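Local coordinates for protein transcriptional regulators (LACI-FAMILY TRANSCRIPTIONAL REGULATORY PROTEIN) (Corynebacterium glutamicum, PDB 3GYB) that probably acts as a DNA-binding transcriptional regulator of the LacI family and binds a magnesium ion, at residues Y211-L216 with L224-D229. Numbering follows the deposited sequence.
Sequences YDNTPL and LTTIDD. With MG (magnesium ion), chain C.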
ATOM      1  N   TYR A 211       8.672 -11.292   2.895  1.00  9.91           N
ATOM      2  CA  TYR A 211       9.265 -11.353   1.564  1.00 10.23           C
ATOM      3  C   TYR A 211       8.669 -10.223   0.732  1.00 10.45           C
ATOM      4  O   TYR A 211       7.450 -10.071   0.685  1.00 11.68           O
ATOM      5  CB  TYR A 211       8.929 -12.712   0.921  1.00 11.50           C
ATOM      6  CG  TYR A 211       9.868 -13.183  -0.180  1.00 12.73           C
ATOM      7  CD1 TYR A 211      10.529 -14.409  -0.073  1.00 12.72           C
ATOM      8  CD2 TYR A 211      10.062 -12.433  -1.337  1.00 13.03           C
ATOM      9  CE1 TYR A 211      11.356 -14.877  -1.092  1.00 10.13           C
ATOM     10  CE2 TYR A 211      10.894 -12.895  -2.368  1.00 12.53           C
ATOM     11  CZ  TYR A 211      11.532 -14.116  -2.233  1.00 12.08           C
ATOM     12  OH  TYR A 211      12.348 -14.579  -3.248  1.00 11.57           O
ATOM     13  N   ASP A 212       9.544  -9.429   0.112  1.00 11.23           N
ATOM     14  CA  ASP A 212       9.200  -8.294  -0.757  1.00 10.78           C
ATOM     15  C   ASP A 212       9.863  -6.977  -0.374  1.00 11.75           C
ATOM     16  O   ASP A 212      10.085  -6.142  -1.228  1.00 11.75           O
ATOM     17  CB  ASP A 212       7.689  -8.014  -0.819  1.00 12.07           C
ATOM     18  CG  ASP A 212       6.920  -9.054  -1.610  1.00 13.98           C
ATOM     19  OD1 ASP A 212       7.553  -9.881  -2.300  1.00 14.92           O
ATOM     20  OD2 ASP A 212       5.673  -9.032  -1.538  1.00 14.05           O
ATOM     21  N   ASN A 213      10.186  -6.788   0.899  1.00 12.23           N
ATOM     22  CA  ASN A 213      10.750  -5.514   1.352  1.00 12.70           C
ATOM     23  C   ASN A 213       9.870  -4.360   0.872  1.00 13.46           C
ATOM     24  O   ASN A 213      10.339  -3.397   0.241  1.00 12.18           O
ATOM     25  CB  ASN A 213      12.180  -5.286   0.862  1.00 13.20           C
ATOM     26  CG  ASN A 213      12.807  -4.060   1.518  1.00 14.50           C
ATOM     27  OD1 ASN A 213      12.631  -3.848   2.717  1.00 13.68           O
ATOM     28  ND2 ASN A 213      13.527  -3.252   0.744  1.00 13.67           N
ATOM     29  N   THR A 214       8.583  -4.481   1.173  1.00 12.54           N
ATOM     30  CA  THR A 214       7.587  -3.472   0.833  1.00 12.06           C
ATOM     31  C   THR A 214       7.895  -2.217   1.641  1.00 13.30           C
ATOM     32  O   THR A 214       8.646  -2.267   2.616  1.00 12.87           O
ATOM     33  CB  THR A 214       6.182  -3.915   1.263  1.00 13.46           C
ATOM     34  OG1 THR A 214       6.211  -4.257   2.656  1.00 13.65           O
ATOM     35  CG2 THR A 214       5.701  -5.101   0.451  1.00 12.18           C
ATOM     36  N   PRO A 215       7.321  -1.072   1.244  1.00 13.83           N
ATOM     37  CA  PRO A 215       7.565   0.168   1.987  1.00 14.92           C
ATOM     38  C   PRO A 215       7.097  -0.009   3.438  1.00 13.91           C
ATOM     39  O   PRO A 215       7.683   0.548   4.363  1.00 15.71           O
ATOM     40  CB  PRO A 215       6.723   1.188   1.228  1.00 16.14           C
ATOM     41  CG  PRO A 215       6.810   0.695  -0.184  1.00 17.82           C
ATOM     42  CD  PRO A 215       6.604  -0.799  -0.015  1.00 15.31           C
ATOM     43  N   LEU A 216       6.043  -0.800   3.626  1.00 13.84           N
ATOM     44  CA  LEU A 216       5.504  -1.067   4.958  1.00 12.46           C
ATOM     45  C   LEU A 216       6.551  -1.729   5.849  1.00 11.93           C
ATOM     46  O   LEU A 216       6.701  -1.386   7.025  1.00 11.47           O
ATOM     47  CB  LEU A 216       4.277  -1.986   4.864  1.00 16.21           C
ATOM     48  CG  LEU A 216       3.014  -1.462   4.178  1.00 18.33           C
ATOM     49  CD1 LEU A 216       2.026  -2.607   3.985  1.00 19.50           C
ATOM     50  CD2 LEU A 216       2.391  -0.357   5.017  1.00 18.55           C
ATOM     51  N   LEU A 224       9.995  -4.737   9.699  1.00 10.79           N
ATOM     52  CA  LEU A 224       9.966  -6.153   9.334  1.00 10.73           C
ATOM     53  C   LEU A 224      11.196  -6.761   8.651  1.00 10.95           C
ATOM     54  O   LEU A 224      11.645  -6.270   7.615  1.00 11.20           O
ATOM     55  CB  LEU A 224       8.756  -6.372   8.414  1.00 11.06           C
ATOM     56  CG  LEU A 224       7.783  -7.559   8.442  1.00 18.25           C
ATOM     57  CD1 LEU A 224       7.246  -7.727   7.023  1.00 12.40           C
ATOM     58  CD2 LEU A 224       8.423  -8.845   8.924  1.00 14.22           C
ATOM     59  N   THR A 225      11.719  -7.844   9.222  1.00  9.68           N
ATOM     60  CA  THR A 225      12.843  -8.553   8.613  1.00 11.81           C
ATOM     61  C   THR A 225      12.189  -9.210   7.400  1.00 11.73           C
ATOM     62  O   THR A 225      11.129  -9.823   7.516  1.00 11.23           O
ATOM     63  CB  THR A 225      13.406  -9.607   9.573  1.00 11.96           C
ATOM     64  OG1 THR A 225      14.041  -8.934  10.665  1.00 12.45           O
ATOM     65  CG2 THR A 225      14.417 -10.511   8.872  1.00 11.94           C
ATOM     66  N   THR A 226      12.820  -9.088   6.239  1.00 12.35           N
ATOM     67  CA  THR A 226      12.212  -9.592   5.018  1.00 11.35           C
ATOM     68  C   THR A 226      13.243  -9.918   3.944  1.00 12.75           C
ATOM     69  O   THR A 226      14.405  -9.519   4.032  1.00 13.19           O
ATOM     70  CB  THR A 226      11.241  -8.504   4.478  1.00 11.83           C
ATOM     71  OG1 THR A 226      10.587  -8.947   3.287  1.00 11.05           O
ATOM     72  CG2 THR A 226      12.021  -7.225   4.174  1.00 12.27           C
ATOM     73  N   ILE A 227      12.807 -10.655   2.933  1.00 12.32           N
ATOM     74  CA  ILE A 227      13.674 -11.003   1.815  1.00 14.26           C
ATOM     75  C   ILE A 227      13.446  -9.966   0.722  1.00 13.30           C
ATOM     76  O   ILE A 227      12.319  -9.773   0.264  1.00 13.23           O
ATOM     77  CB  ILE A 227      13.326 -12.391   1.239  1.00 13.95           C
ATOM     78  CG1 ILE A 227      13.557 -13.474   2.299  1.00 15.96           C
ATOM     79  CG2 ILE A 227      14.136 -12.643  -0.030  1.00 15.62           C
ATOM     80  CD1 ILE A 227      14.966 -13.519   2.864  1.00 15.06           C
ATOM     81  N   ASP A 228      14.509  -9.279   0.325  1.00 14.24           N
ATOM     82  CA  ASP A 228      14.416  -8.288  -0.740  1.00 13.98           C
ATOM     83  C   ASP A 228      14.207  -9.083  -2.031  1.00 14.36           C
ATOM     84  O   ASP A 228      15.038  -9.923  -2.381  1.00 14.27           O
ATOM     85  CB  ASP A 228      15.724  -7.495  -0.816  1.00 15.30           C
ATOM     86  CG  ASP A 228      15.640  -6.300  -1.741  1.00 17.54           C
ATOM     87  OD1 ASP A 228      14.790  -6.296  -2.654  1.00 15.57           O
ATOM     88  OD2 ASP A 228      16.448  -5.363  -1.560  1.00 19.37           O
ATOM     89  N   ASP A 229      13.090  -8.843  -2.717  1.00 12.60           N
ATOM     90  CA  ASP A 229      12.792  -9.547  -3.965  1.00 11.90           C
ATOM     91  C   ASP A 229      13.386  -8.802  -5.162  1.00 12.61           C
ATOM     92  O   ASP A 229      13.056  -9.096  -6.315  1.00 13.99           O
ATOM     93  CB  ASP A 229      11.271  -9.696  -4.148  1.00 11.81           C
ATOM     94  CG  ASP A 229      10.570  -8.358  -4.316  1.00 11.65           C
ATOM     95  OD1 ASP A 229      11.136  -7.362  -3.838  1.00 10.84           O
ATOM     96  OD2 ASP A 229       9.468  -8.298  -4.910  1.00 13.44           O
TER
HETATM   97 MG    MG C   1      10.458  -5.449  -3.239  1.00 12.59          MG
HETATM   98  O   HOH W   1       7.671 -10.591  -4.799  1.00 24.53           O
HETATM   99  O   HOH W   2       9.912  -3.436  -2.441  1.00 12.26           O
HETATM  100  O   HOH W   3      12.523  -5.009  -2.718  1.00 12.77           O
HETATM  101  O   HOH W   4       8.433  -6.047  -3.903  1.00 11.69           O
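Asp212 and Asp229 share a magnesium ion, but differently: Asp212 offers its backbone O, 2.2 Å from the metal, and Asp229 its carboxylate OD1 at 2.1 Å. Three waters and Ser231 complete six ligands. Two of these waters are held by the protein, one donating to Asp228 OD1, which also accepts a hydrogen bond from Asn230 N, and one to Asp229 OD2. Asp229 OD2, not bound to the metal, lies 3.6 Å from Asp212 OD1, and a further water donates to both oxygens, which should ease their repulsion.

Two hydrogen bonds fix the backbone of the loop. Asp212 N gives a nearly straight bond of 2.8 Å to Ile227 O, and Asn213 N reaches Thr226 OG1 at 3.2 Å. With this hydroxyl anti to its backbone N (chi1 -179°), Thr226 turns OG1 to the loop, where it is also hydrogen-bonded to Asp185; its CG2 packs against Asn213.

Apolar contact centres on Tyr211. Ile227 CG2 sits over one ring face in a CH-pi contact, 3.8 Å from the centroid, while Asp229 CB meets the ring edge at CE2 (3.7 Å). Tyr211 OH is hydrogen-bonded to Asn100.

In this periplasmic-binding-protein-like fold, parallel strands 207-211 and 226-228 form a beta-alpha-beta unit with helix 215-218, and loops after them carry Asp212 and Asp229. Strand 258-264 flanks 226-228 antiparallel on its other side, and helix 102-115 packs against Tyr211 and Ile227.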